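Local coordinates for outer surface protein (Borrelia burgdorferi, PDB 5IZT), which is a plasmid-encoded surface protein of the Lyme disease spirochaete, of unestablished function, whose helical C-terminal domain belongs to the PFam54_60 family, related to the complement regulator-acquiring protein BbCRASP-1, at residues 342-356 and 376-388. Numbering follows the deposited sequence.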
# COMPACT_ATOMS: atom_id res chain seq x y z
N LYS A 342 2.30 1.42 9.22
CA LYS A 342 1.18 0.54 8.89
C LYS A 342 1.28 0.00 7.48
O LYS A 342 0.86 -1.14 7.23
CB LYS A 342 -0.15 1.26 9.13
CG LYS A 342 -0.38 1.60 10.59
CD LYS A 342 -0.48 0.34 11.43
CE LYS A 342 -0.70 0.65 12.91
NZ LYS A 342 -0.90 -0.63 13.68
N ARG A 343 1.87 0.75 6.54
CA ARG A 343 2.15 0.16 5.24
C ARG A 343 3.15 -0.98 5.39
O ARG A 343 2.99 -2.04 4.78
CB ARG A 343 2.66 1.21 4.24
CG ARG A 343 3.05 0.62 2.88
CD ARG A 343 3.55 1.67 1.88
NE ARG A 343 4.18 1.07 0.70
CZ ARG A 343 5.45 0.66 0.65
NH1 ARG A 343 6.23 0.78 1.73
NH2 ARG A 343 5.94 0.13 -0.46
N LYS A 344 4.19 -0.77 6.22
CA LYS A 344 5.15 -1.84 6.50
C LYS A 344 4.47 -3.04 7.16
O LYS A 344 4.85 -4.19 6.90
CB LYS A 344 6.29 -1.32 7.38
N GLU A 345 3.48 -2.79 8.03
CA GLU A 345 2.78 -3.90 8.67
C GLU A 345 2.05 -4.78 7.66
O GLU A 345 2.05 -6.01 7.79
CB GLU A 345 1.82 -3.38 9.74
CG GLU A 345 1.10 -4.47 10.53
CD GLU A 345 2.04 -5.43 11.24
OE1 GLU A 345 3.21 -5.07 11.47
OE2 GLU A 345 1.58 -6.54 11.59
N TRP A 346 1.39 -4.17 6.66
CA TRP A 346 0.76 -4.97 5.61
C TRP A 346 1.80 -5.84 4.91
O TRP A 346 1.58 -7.04 4.69
CB TRP A 346 0.06 -4.06 4.58
CG TRP A 346 -0.84 -4.82 3.65
CD1 TRP A 346 -2.19 -4.95 3.74
CD2 TRP A 346 -0.44 -5.60 2.51
NE1 TRP A 346 -2.67 -5.74 2.72
CE2 TRP A 346 -1.61 -6.15 1.95
CE3 TRP A 346 0.79 -5.86 1.88
CZ2 TRP A 346 -1.60 -6.97 0.82
CZ3 TRP A 346 0.80 -6.67 0.75
CH2 TRP A 346 -0.38 -7.21 0.24
N SER A 347 2.93 -5.24 4.54
CA SER A 347 4.00 -5.96 3.88
C SER A 347 4.54 -7.08 4.76
O SER A 347 4.87 -8.17 4.26
CB SER A 347 5.12 -4.98 3.50
OG SER A 347 5.96 -5.50 2.48
N ARG A 348 4.62 -6.85 6.07
CA ARG A 348 5.07 -7.89 7.00
C ARG A 348 4.11 -9.07 7.00
O ARG A 348 4.55 -10.23 7.06
CB ARG A 348 5.22 -7.30 8.40
CG ARG A 348 5.67 -8.31 9.45
CD ARG A 348 5.91 -7.65 10.81
NE ARG A 348 4.69 -7.57 11.61
CZ ARG A 348 4.35 -8.45 12.54
NH1 ARG A 348 5.13 -9.50 12.79
NH2 ARG A 348 3.22 -8.30 13.22
N GLN A 349 2.81 -8.81 6.96
CA GLN A 349 1.84 -9.90 6.85
C GLN A 349 1.99 -10.65 5.53
O GLN A 349 1.92 -11.88 5.50
CB GLN A 349 0.42 -9.36 7.00
CG GLN A 349 0.18 -8.63 8.34
CD GLN A 349 0.22 -9.57 9.53
OE1 GLN A 349 -0.25 -10.70 9.46
NE2 GLN A 349 0.78 -9.10 10.65
N ALA A 350 2.16 -9.92 4.42
CA ALA A 350 2.36 -10.59 3.14
C ALA A 350 3.62 -11.44 3.15
O ALA A 350 3.62 -12.55 2.60
CB ALA A 350 2.40 -9.57 1.99
N ASP A 351 4.70 -10.94 3.76
CA ASP A 351 5.93 -11.72 3.87
C ASP A 351 5.71 -13.02 4.62
O ASP A 351 6.22 -14.08 4.22
CB ASP A 351 7.00 -10.90 4.59
CG ASP A 351 7.67 -9.89 3.69
OD1 ASP A 351 7.52 -10.00 2.45
OD2 ASP A 351 8.33 -8.99 4.22
N GLY A 352 4.99 -12.97 5.74
CA GLY A 352 4.75 -14.19 6.49
C GLY A 352 3.85 -15.14 5.72
O GLY A 352 4.09 -16.36 5.71
N LEU A 353 2.86 -14.60 5.01
CA LEU A 353 1.97 -15.45 4.21
C LEU A 353 2.75 -16.15 3.11
O LEU A 353 2.57 -17.35 2.87
CB LEU A 353 0.84 -14.58 3.64
CG LEU A 353 -0.31 -15.13 2.78
CD1 LEU A 353 -1.52 -14.25 2.93
CD2 LEU A 353 0.05 -15.20 1.32
N ILE A 354 3.64 -15.42 2.42
CA ILE A 354 4.49 -16.02 1.40
C ILE A 354 5.38 -17.09 2.01
O ILE A 354 5.45 -18.22 1.52
CB ILE A 354 5.34 -14.93 0.71
CG1 ILE A 354 4.45 -14.08 -0.20
CG2 ILE A 354 6.54 -15.55 -0.03
CD1 ILE A 354 5.08 -12.77 -0.60
N ALA A 355 6.08 -16.75 3.10
CA ALA A 355 6.97 -17.71 3.74
C ALA A 355 6.23 -18.95 4.22
O ALA A 355 6.77 -20.05 4.19
CB ALA A 355 7.70 -17.06 4.91
N ASN A 356 4.98 -18.79 4.66
CA ASN A 356 4.28 -19.92 5.25
C ASN A 356 3.57 -20.78 4.21
O ASN A 356 3.66 -22.01 4.28
CB ASN A 356 3.30 -19.44 6.32
CG ASN A 356 3.99 -19.22 7.66
OD1 ASN A 356 4.36 -18.10 8.00
ND2 ASN A 356 4.17 -20.30 8.42
N ARG A 376 -5.32 -16.14 9.98
CA ARG A 376 -4.02 -15.66 10.44
C ARG A 376 -3.68 -14.27 9.93
O ARG A 376 -3.14 -13.46 10.69
CB ARG A 376 -2.88 -16.61 10.03
CG ARG A 376 -1.55 -16.17 10.65
CD ARG A 376 -0.46 -17.23 10.64
NE ARG A 376 0.77 -16.70 11.23
CZ ARG A 376 1.92 -17.37 11.30
NH1 ARG A 376 1.99 -18.61 10.82
NH2 ARG A 376 2.99 -16.81 11.84
N TYR A 377 -4.00 -13.95 8.67
CA TYR A 377 -3.50 -12.74 8.06
C TYR A 377 -4.57 -11.71 7.67
O TYR A 377 -4.26 -10.52 7.64
CB TYR A 377 -2.67 -13.06 6.80
CG TYR A 377 -1.53 -14.01 7.07
CD1 TYR A 377 -0.35 -13.57 7.67
CD2 TYR A 377 -1.61 -15.35 6.67
CE1 TYR A 377 0.71 -14.46 7.91
CE2 TYR A 377 -0.57 -16.23 6.91
CZ TYR A 377 0.59 -15.79 7.52
OH TYR A 377 1.61 -16.68 7.74
N LEU A 378 -5.80 -12.13 7.36
CA LEU A 378 -6.72 -11.19 6.70
C LEU A 378 -7.03 -9.99 7.59
O LEU A 378 -7.01 -8.84 7.13
CB LEU A 378 -8.01 -11.92 6.30
CG LEU A 378 -9.10 -11.05 5.67
CD1 LEU A 378 -8.62 -10.35 4.38
CD2 LEU A 378 -10.35 -11.90 5.40
N ASP A 379 -7.36 -10.23 8.86
CA ASP A 379 -7.72 -9.12 9.74
C ASP A 379 -6.55 -8.17 9.95
O ASP A 379 -6.74 -6.95 9.99
CB ASP A 379 -8.22 -9.66 11.08
CG ASP A 379 -9.60 -10.29 10.97
OD1 ASP A 379 -10.54 -9.61 10.47
OD2 ASP A 379 -9.73 -11.49 11.32
N ASN A 380 -5.34 -8.71 10.09
CA ASN A 380 -4.17 -7.85 10.23
C ASN A 380 -3.97 -6.98 9.00
O ASN A 380 -3.60 -5.80 9.11
CB ASN A 380 -2.92 -8.70 10.47
CG ASN A 380 -2.89 -9.38 11.82
OD1 ASN A 380 -3.49 -8.93 12.80
ND2 ASN A 380 -2.18 -10.50 11.87
N MET A 381 -4.17 -7.54 7.81
CA MET A 381 -4.01 -6.74 6.59
C MET A 381 -5.09 -5.67 6.46
O MET A 381 -4.80 -4.52 6.12
CB MET A 381 -4.03 -7.66 5.37
CG MET A 381 -2.79 -8.54 5.29
SD MET A 381 -2.91 -9.81 3.99
CE MET A 381 -1.18 -9.95 3.51
N GLN A 382 -6.35 -6.02 6.76
CA GLN A 382 -7.42 -5.04 6.71
C GLN A 382 -7.26 -3.98 7.80
O GLN A 382 -7.56 -2.79 7.56
CB GLN A 382 -8.77 -5.75 6.80
CG GLN A 382 -9.12 -6.52 5.51
CD GLN A 382 -10.45 -7.26 5.59
OE1 GLN A 382 -10.79 -7.82 6.64
NE2 GLN A 382 -11.20 -7.26 4.49
N ASN A 383 -6.75 -4.36 8.97
CA ASN A 383 -6.54 -3.38 10.04
C ASN A 383 -5.42 -2.41 9.67
O ASN A 383 -5.49 -1.21 9.97
CB ASN A 383 -6.24 -4.10 11.36
CG ASN A 383 -7.48 -4.77 11.96
OD1 ASN A 383 -8.60 -4.39 11.65
ND2 ASN A 383 -7.27 -5.77 12.82
N ALA A 384 -4.38 -2.92 8.99
CA ALA A 384 -3.32 -2.03 8.52
C ALA A 384 -3.85 -1.05 7.47
O ALA A 384 -3.53 0.15 7.52
CB ALA A 384 -2.15 -2.83 7.97
N ARG A 385 -4.66 -1.54 6.52
CA ARG A 385 -5.24 -0.67 5.50
C ARG A 385 -6.06 0.44 6.15
O ARG A 385 -5.92 1.61 5.79
CB ARG A 385 -6.11 -1.47 4.53
CG ARG A 385 -6.66 -0.65 3.33
CD ARG A 385 -7.94 0.14 3.65
NE ARG A 385 -8.39 0.95 2.52
CZ ARG A 385 -7.85 2.11 2.16
NH1 ARG A 385 -6.82 2.60 2.85
NH2 ARG A 385 -8.32 2.78 1.12
N GLN A 386 -6.93 0.07 7.08
CA GLN A 386 -7.78 1.04 7.76
C GLN A 386 -6.96 2.06 8.54
O GLN A 386 -7.33 3.23 8.61
CB GLN A 386 -8.75 0.29 8.68
CG GLN A 386 -9.66 1.17 9.52
CD GLN A 386 -10.69 1.91 8.69
OE1 GLN A 386 -11.02 1.50 7.58
NE2 GLN A 386 -11.21 3.00 9.24
N SER A 387 -5.84 1.63 9.12
CA SER A 387 -5.02 2.56 9.89
C SER A 387 -4.37 3.59 8.99
O SER A 387 -4.25 4.77 9.37
CB SER A 387 -3.96 1.81 10.68
OG SER A 387 -3.27 2.69 11.54
N VAL A 388 -3.92 3.18 7.80
CA VAL A 388 -3.33 4.15 6.87
C VAL A 388 -4.39 5.14 6.42
O VAL A 388 -4.15 6.36 6.36
CB VAL A 388 -2.69 3.43 5.66
CG1 VAL A 388 -2.20 4.46 4.64
CG2 VAL A 388 -1.49 2.57 6.11
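The Tyr377 ring is sandwiched: Leu353 CB lies over the centre of one face, 3.9 Å from the centroid in a CH-pi contact, and CG of the adjacent Arg376 covers the opposite face. Gln349 OE1 comes to the ring edge, 3.4 Å from CD1 of Tyr377, with amide and ring planes 58° apart. The Trp346 indole takes Met381 over one face, CG 4.1 Å from the centroid of the five-membered ring, while SD lies oblique to it in a Met-aromatic contact. Both rings belong to an antiparallel helix pair in the all-helical Bbcrasp-1-type domain, where helices 322-359 and 366-395 pack with their segment axes 8.5 Å apart. Tyr377 and Met381, one turn apart, act as knobs into holes, Tyr377 among Gln349, Gly352, Leu353 and Asn356, Met381 among Trp346, Gln349, Ala350 and Leu353. In Met381, CG is anti to the carbonyl carbon (chi1 -69°) and the chain bends at chi3, which carries CE over the rim of the indole to 3.5 Å from Ala350 N. Leu286 and Ser289 of helix 280-316 also touch Met381, and Trp346 NE1 donates to Ser289 OG. Farther along, Ala384 CB fits against Lys342 O and the backbone of Trp346, and Val388 CG2 meets Lys342 CB at 3.6 Å. A polar chain borders the apolar seam: in one of its two conformers Arg348 grips the Glu345 carboxylate side-on through NE and NH2, and Glu345 OE2 also accepts from Gln349 NE2, which helps fix the rotation of that amide. Its other end takes the bond across the helices, Asn380 ND2 to Gln349 OE1 at 3.1 Å, the donor standing above the carbonyl plane, 54° out of it.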